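PDB 7KCT: 2-oxoglutarate carboxylase small subunit from Hydrogenobacter thermophilus, which is the small (beta) subunit of a carboxylase, built on the biotin carboxylase plan with an ATP-grasp domain, and binds ADP, magnesium and bicarbonate. Local coordinates for residues Tyr210-Lys215 against Thr445-Glu450; Glu350-Gly355 against Lys424-Leu429. One frame throughout, in Å; residues are numbered along the deposited sequence.

Interaction 1 of 2, residues Tyr210-Lys215 against Thr445-Glu450. With ADP (adenosine-5'-diphosphate), chain C.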
# COMPACT_ATOMS: atom_id res chain seq x y z
N TYR A 210 -10.26 -35.13 -16.90
CA TYR A 210 -10.77 -33.78 -16.75
C TYR A 210 -11.64 -33.72 -15.50
O TYR A 210 -12.68 -34.38 -15.42
CB TYR A 210 -11.58 -33.34 -17.95
CG TYR A 210 -12.10 -31.94 -17.72
CD1 TYR A 210 -11.22 -30.83 -17.77
CD2 TYR A 210 -13.43 -31.70 -17.41
CE1 TYR A 210 -11.69 -29.52 -17.56
CE2 TYR A 210 -13.91 -30.40 -17.20
CZ TYR A 210 -13.04 -29.32 -17.27
OH TYR A 210 -13.55 -28.06 -17.05
N ILE A 211 -11.22 -32.91 -14.52
CA ILE A 211 -12.00 -32.72 -13.30
C ILE A 211 -13.01 -31.60 -13.54
O ILE A 211 -12.64 -30.44 -13.67
CB ILE A 211 -11.11 -32.39 -12.09
CG1 ILE A 211 -9.98 -33.43 -11.92
CG2 ILE A 211 -11.97 -32.26 -10.86
CD1 ILE A 211 -10.46 -34.82 -11.58
N GLU A 212 -14.31 -31.95 -13.54
CA GLU A 212 -15.37 -31.00 -13.88
C GLU A 212 -15.60 -30.04 -12.70
O GLU A 212 -15.57 -30.44 -11.53
CB GLU A 212 -16.67 -31.74 -14.24
CG GLU A 212 -17.69 -30.96 -15.08
CD GLU A 212 -17.39 -31.04 -16.57
OE1 GLU A 212 -17.20 -32.16 -17.09
OE2 GLU A 212 -17.39 -29.97 -17.23
N ASN A 213 -15.81 -28.78 -13.02
CA ASN A 213 -16.00 -27.79 -11.95
C ASN A 213 -14.88 -27.72 -10.91
O ASN A 213 -15.16 -27.66 -9.71
CB ASN A 213 -17.31 -28.07 -11.23
CG ASN A 213 -18.47 -28.24 -12.18
OD1 ASN A 213 -18.74 -27.38 -13.03
ND2 ASN A 213 -19.12 -29.39 -12.10
N PRO A 214 -13.63 -27.68 -11.33
CA PRO A 214 -12.53 -27.67 -10.37
C PRO A 214 -12.25 -26.27 -9.82
O PRO A 214 -12.69 -25.26 -10.36
CB PRO A 214 -11.36 -28.17 -11.21
CG PRO A 214 -11.65 -27.66 -12.54
CD PRO A 214 -13.16 -27.54 -12.71
N LYS A 215 -11.52 -26.25 -8.70
CA LYS A 215 -10.82 -25.06 -8.22
C LYS A 215 -9.32 -25.22 -8.45
O LYS A 215 -8.79 -26.34 -8.51
CB LYS A 215 -11.15 -24.83 -6.75
CG LYS A 215 -12.62 -24.39 -6.49
CD LYS A 215 -12.83 -24.09 -5.01
CE LYS A 215 -13.77 -22.92 -4.78
NZ LYS A 215 -13.18 -21.61 -5.19
N THR A 445 -15.50 -21.42 -9.39
CA THR A 445 -14.66 -22.46 -9.96
C THR A 445 -13.93 -21.90 -11.17
O THR A 445 -14.09 -20.73 -11.55
CB THR A 445 -15.49 -23.69 -10.39
OG1 THR A 445 -16.13 -23.41 -11.64
CG2 THR A 445 -16.51 -24.08 -9.36
N THR A 446 -13.12 -22.73 -11.81
CA THR A 446 -12.40 -22.25 -13.00
C THR A 446 -13.31 -21.93 -14.17
O THR A 446 -12.86 -21.25 -15.10
CB THR A 446 -11.37 -23.29 -13.46
OG1 THR A 446 -12.05 -24.52 -13.78
CG2 THR A 446 -10.40 -23.53 -12.32
N ARG A 447 -14.57 -22.38 -14.11
CA ARG A 447 -15.62 -22.09 -15.08
C ARG A 447 -16.32 -20.77 -14.79
O ARG A 447 -17.23 -20.37 -15.53
CB ARG A 447 -16.67 -23.23 -15.05
CG ARG A 447 -16.11 -24.67 -15.06
CD ARG A 447 -15.10 -24.91 -16.20
NE ARG A 447 -15.61 -24.53 -17.51
CZ ARG A 447 -16.29 -25.33 -18.33
NH1 ARG A 447 -16.54 -26.59 -17.97
NH2 ARG A 447 -16.71 -24.87 -19.50
N TYR A 448 -15.93 -20.08 -13.71
CA TYR A 448 -16.63 -18.88 -13.26
C TYR A 448 -17.02 -17.92 -14.38
O TYR A 448 -18.16 -17.47 -14.43
CB TYR A 448 -15.80 -18.15 -12.22
CG TYR A 448 -16.49 -16.91 -11.71
CD1 TYR A 448 -17.35 -16.97 -10.63
CD2 TYR A 448 -16.32 -15.69 -12.36
CE1 TYR A 448 -17.99 -15.82 -10.17
CE2 TYR A 448 -16.96 -14.56 -11.93
CZ TYR A 448 -17.79 -14.62 -10.83
OH TYR A 448 -18.40 -13.48 -10.41
N LEU A 449 -16.07 -17.55 -15.25
CA LEU A 449 -16.36 -16.51 -16.23
C LEU A 449 -17.34 -17.01 -17.30
O LEU A 449 -18.21 -16.25 -17.77
CB LEU A 449 -15.07 -16.00 -16.86
CG LEU A 449 -14.22 -15.07 -15.99
CD1 LEU A 449 -12.90 -14.71 -16.68
CD2 LEU A 449 -14.98 -13.77 -15.59
N GLU A 450 -17.24 -18.28 -17.70
CA GLU A 450 -18.21 -18.85 -18.62
C GLU A 450 -19.61 -18.95 -18.01
O GLU A 450 -20.60 -18.95 -18.75
CB GLU A 450 -17.72 -20.22 -19.06
CG GLU A 450 -16.37 -20.23 -19.76
CD GLU A 450 -15.69 -21.61 -19.73
OE1 GLU A 450 -15.13 -22.01 -18.68
OE2 GLU A 450 -15.74 -22.31 -20.76
PB ADP C . -0.10 -24.04 -17.43
O1B ADP C . -0.35 -23.43 -18.77
O2B ADP C . -0.46 -23.44 -16.10
O3B ADP C . 1.16 -24.88 -17.35
PA ADP C . -1.54 -25.98 -15.99
O1A ADP C . -1.35 -25.38 -14.64
O2A ADP C . -1.51 -27.50 -16.09
O3A ADP C . -1.26 -25.46 -17.44
O5' ADP C . -3.41 -25.90 -15.95
C5' ADP C . -3.97 -24.74 -16.66
C4' ADP C . -5.30 -24.55 -16.04
O4' ADP C . -6.12 -25.53 -16.72
C3' ADP C . -5.31 -24.87 -14.59
O3' ADP C . -5.22 -23.68 -13.81
C2' ADP C . -6.76 -25.36 -14.49
O2' ADP C . -7.73 -24.25 -14.61
C1' ADP C . -6.97 -26.15 -15.75
N9 ADP C . -6.62 -27.58 -15.57
C8 ADP C . -5.36 -28.20 -15.60
N7 ADP C . -5.48 -29.54 -15.41
C5 ADP C . -6.84 -29.77 -15.22
C6 ADP C . -7.59 -30.95 -14.98
N6 ADP C . -6.96 -32.14 -14.88
N1 ADP C . -8.94 -30.90 -14.80
C2 ADP C . -9.48 -29.66 -14.94
N3 ADP C . -8.90 -28.47 -15.17
C4 ADP C . -7.56 -28.56 -15.32
O HOH W 1 -16.03 -27.90 -15.58
O HOH W 2 -19.29 -27.97 -18.26

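Interaction 2 of 2, residues Glu350-Gly355 against Lys424-Leu429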
# COMPACT_ATOMS: atom_id res chain seq x y z
N GLU A 350 -6.63 -5.20 -21.98
CA GLU A 350 -7.35 -6.08 -22.89
C GLU A 350 -8.84 -5.77 -22.80
O GLU A 350 -9.31 -5.20 -21.82
CB GLU A 350 -7.05 -7.57 -22.62
CG GLU A 350 -7.28 -8.09 -21.27
CD GLU A 350 -6.48 -9.41 -20.99
OE1 GLU A 350 -5.40 -9.68 -21.59
OE2 GLU A 350 -6.95 -10.18 -20.13
N ASP A 351 -9.59 -6.14 -23.86
CA ASP A 351 -11.01 -5.83 -23.88
C ASP A 351 -11.80 -7.09 -23.57
O ASP A 351 -11.94 -7.96 -24.44
CB ASP A 351 -11.42 -5.25 -25.24
CG ASP A 351 -12.86 -4.70 -25.25
OD1 ASP A 351 -13.65 -5.02 -24.32
OD2 ASP A 351 -13.23 -3.98 -26.21
N PRO A 352 -12.35 -7.24 -22.36
CA PRO A 352 -13.12 -8.44 -22.06
C PRO A 352 -14.34 -8.65 -22.94
O PRO A 352 -14.75 -9.80 -23.12
CB PRO A 352 -13.55 -8.25 -20.60
CG PRO A 352 -12.57 -7.25 -20.03
CD PRO A 352 -12.25 -6.35 -21.19
N LYS A 353 -14.94 -7.58 -23.46
CA LYS A 353 -16.10 -7.78 -24.30
C LYS A 353 -15.73 -8.34 -25.67
O LYS A 353 -16.59 -8.91 -26.34
CB LYS A 353 -16.87 -6.49 -24.48
CG LYS A 353 -17.57 -6.08 -23.20
CD LYS A 353 -18.40 -4.80 -23.40
CE LYS A 353 -19.18 -4.47 -22.13
NZ LYS A 353 -20.27 -3.51 -22.44
N LYS A 354 -14.46 -8.23 -26.08
CA LYS A 354 -14.01 -8.77 -27.36
C LYS A 354 -13.03 -9.92 -27.12
O LYS A 354 -11.93 -9.93 -27.68
CB LYS A 354 -13.45 -7.68 -28.28
CG LYS A 354 -14.52 -6.62 -28.66
N GLY A 355 -13.43 -10.88 -26.29
CA GLY A 355 -12.60 -12.06 -26.08
C GLY A 355 -11.28 -11.79 -25.37
O GLY A 355 -10.33 -12.57 -25.52
N LYS A 424 -8.33 -0.12 -23.45
CA LYS A 424 -9.34 -0.85 -22.74
C LYS A 424 -8.64 -1.70 -21.68
O LYS A 424 -7.55 -2.12 -21.88
CB LYS A 424 -10.06 -1.77 -23.69
CG LYS A 424 -11.45 -1.35 -24.05
CD LYS A 424 -11.47 -0.24 -25.04
CE LYS A 424 -12.87 -0.07 -25.63
NZ LYS A 424 -12.96 -0.81 -26.90
N THR A 425 -9.27 -1.92 -20.55
CA THR A 425 -8.66 -2.75 -19.52
C THR A 425 -9.66 -3.73 -18.90
O THR A 425 -10.82 -3.62 -19.13
CB THR A 425 -8.01 -1.89 -18.36
OG1 THR A 425 -9.00 -1.44 -17.46
CG2 THR A 425 -7.16 -0.76 -18.80
N THR A 426 -9.22 -4.56 -17.95
CA THR A 426 -10.09 -5.46 -17.21
C THR A 426 -10.80 -4.80 -16.04
O THR A 426 -11.57 -5.49 -15.36
CB THR A 426 -9.30 -6.64 -16.66
OG1 THR A 426 -8.16 -6.12 -15.98
CG2 THR A 426 -8.83 -7.54 -17.77
N ILE A 427 -10.57 -3.50 -15.76
CA ILE A 427 -11.11 -2.91 -14.52
C ILE A 427 -12.63 -3.03 -14.44
O ILE A 427 -13.14 -3.49 -13.41
CB ILE A 427 -10.62 -1.47 -14.37
CG1 ILE A 427 -9.14 -1.48 -14.01
CG2 ILE A 427 -11.46 -0.71 -13.33
CD1 ILE A 427 -8.45 -0.10 -14.09
N PRO A 428 -13.40 -2.64 -15.46
CA PRO A 428 -14.86 -2.75 -15.30
C PRO A 428 -15.34 -4.19 -15.04
O PRO A 428 -16.25 -4.42 -14.23
CB PRO A 428 -15.41 -2.19 -16.61
CG PRO A 428 -14.26 -1.35 -17.22
CD PRO A 428 -13.00 -2.00 -16.72
N LEU A 429 -14.75 -5.17 -15.73
CA LEU A 429 -15.10 -6.57 -15.43
C LEU A 429 -14.77 -6.92 -13.99
O LEU A 429 -15.55 -7.59 -13.32
CB LEU A 429 -14.37 -7.51 -16.39
CG LEU A 429 -14.40 -8.99 -16.06
CD1 LEU A 429 -15.72 -9.57 -16.59
CD2 LEU A 429 -13.21 -9.69 -16.66

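Interaction 1 of 2, residues Tyr210-Lys215 against Thr445-Glu450
Thr446 N donates to Pro214 O at 2.9 Å, almost along the C=O axis, while Ile211 N donates to N1 of the ADP adenine at 3.1 Å. Arg447, bent at chi2 and chi3, grips Glu450 side-on through NE and NH2, and Arg447 NH1 turns to Glu212 OE2, a long salt bridge of 3.6 Å near the guanidinium plane. Arg180 is the stronger partner of the same Glu212 OE2, so its charge is probably divided between two arginines. A water bridges Arg447 NH1, Glu212 OE2, Asn213 N and Tyr210 OH, tying the guanidinium to the 210-215 loop at a second point. Thr445 OG1 accepts from Arg447 N, a capping bond ahead of the helix.

Packing surrounds this frame. Tyr210, CG anti to the backbone N (chi1 180°), brings CE1 to 3.4 Å from ADP C2. The Pro214 ring crosses Thr446 at about a right angle, Pro214 CG lying 3.4 Å from Thr446 OG1, and Thr446 CG2 comes within 3.6 Å of ADP O2'. The result is an ATP-grasp nucleotide pocket in which the adenine lies against the loop between strands 205-209 and 215-223, and the C-terminal region adds a contact at the ribose.

Interaction 2 of 2, residues Glu350-Gly355 against Lys424-Leu429
Asp351 and Lys424 lie side by side and point the same way, so they meet along their lengths as well as at their tips. Asp351 CG stands anti to the backbone N (chi1 -171°), and this carboxylate carbon rests 3.8 Å from Lys424 CG. The lysine chain bends at chi2 and again at chi4, the second turn bringing Lys424 NZ back to 3.3 Å from Asp351 OD2. This is a long salt bridge, and the ammonium comes from above the carboxylate plane. The other oxygen, OD1, accepts from Lys353 N in an Asx turn, so each carboxylate oxygen has its own partner and the rotation of the group is restrained.

Pro352 meets the other segment through CG and CD: Pro352 CD lies 3.7 Å from Thr425 O, and Pro352 CG touches Leu429 CB at 4.1 Å, the proline and leucine side chains crossing obliquely. Glu350 crosses Thr426 obliquely too: Glu350 CG and the methyl CG2 of Thr426 are 3.9 Å apart. With chi1 at 55°, Glu350 CG sits between the backbone N and the carbonyl carbon, and the extended chain carries the carboxylate on to Arg241 and Ser392. Thr426 OG1 is held by Arg346 O and Asn348 N, which leaves CG2 to make the apolar touch.

Thr425 OG1 caps the start of helix 427-435 by accepting from Ile427 N. The contact therefore joins the end of strand 341-351 to the beginning of that helix within the biotin carboxylase C-terminal domain. Chemically, its buried part is chiefly van der Waals packing around Pro352 and Thr426, while its one direct salt bridge involves the exposed Lys424 and is probably softened by solvent.

Interaction 1 and interaction 2 have centres 21 Å apart; their nearest atoms come within about 4 Å without touching. Along the chain the order is 210-215, 350-355, 424-429, 445-450, so both halves of interaction 2 fall between those of interaction 1. Interaction 2 stays within the C-terminal domain, joining strand 341-351 of its antiparallel sheet to helix 427-435. Interaction 1 instead reaches from the C-terminal region across to the ATP-grasp domain, beside a bound ADP. Helix 427-435 also packs against Tyr448 and Leu449, and Arg241 meets Leu449 of segment 445-450 and Glu350 of segment 350-355. Segments of the nucleotide-side junction and of the domain's internal packing thus have neighbours in common.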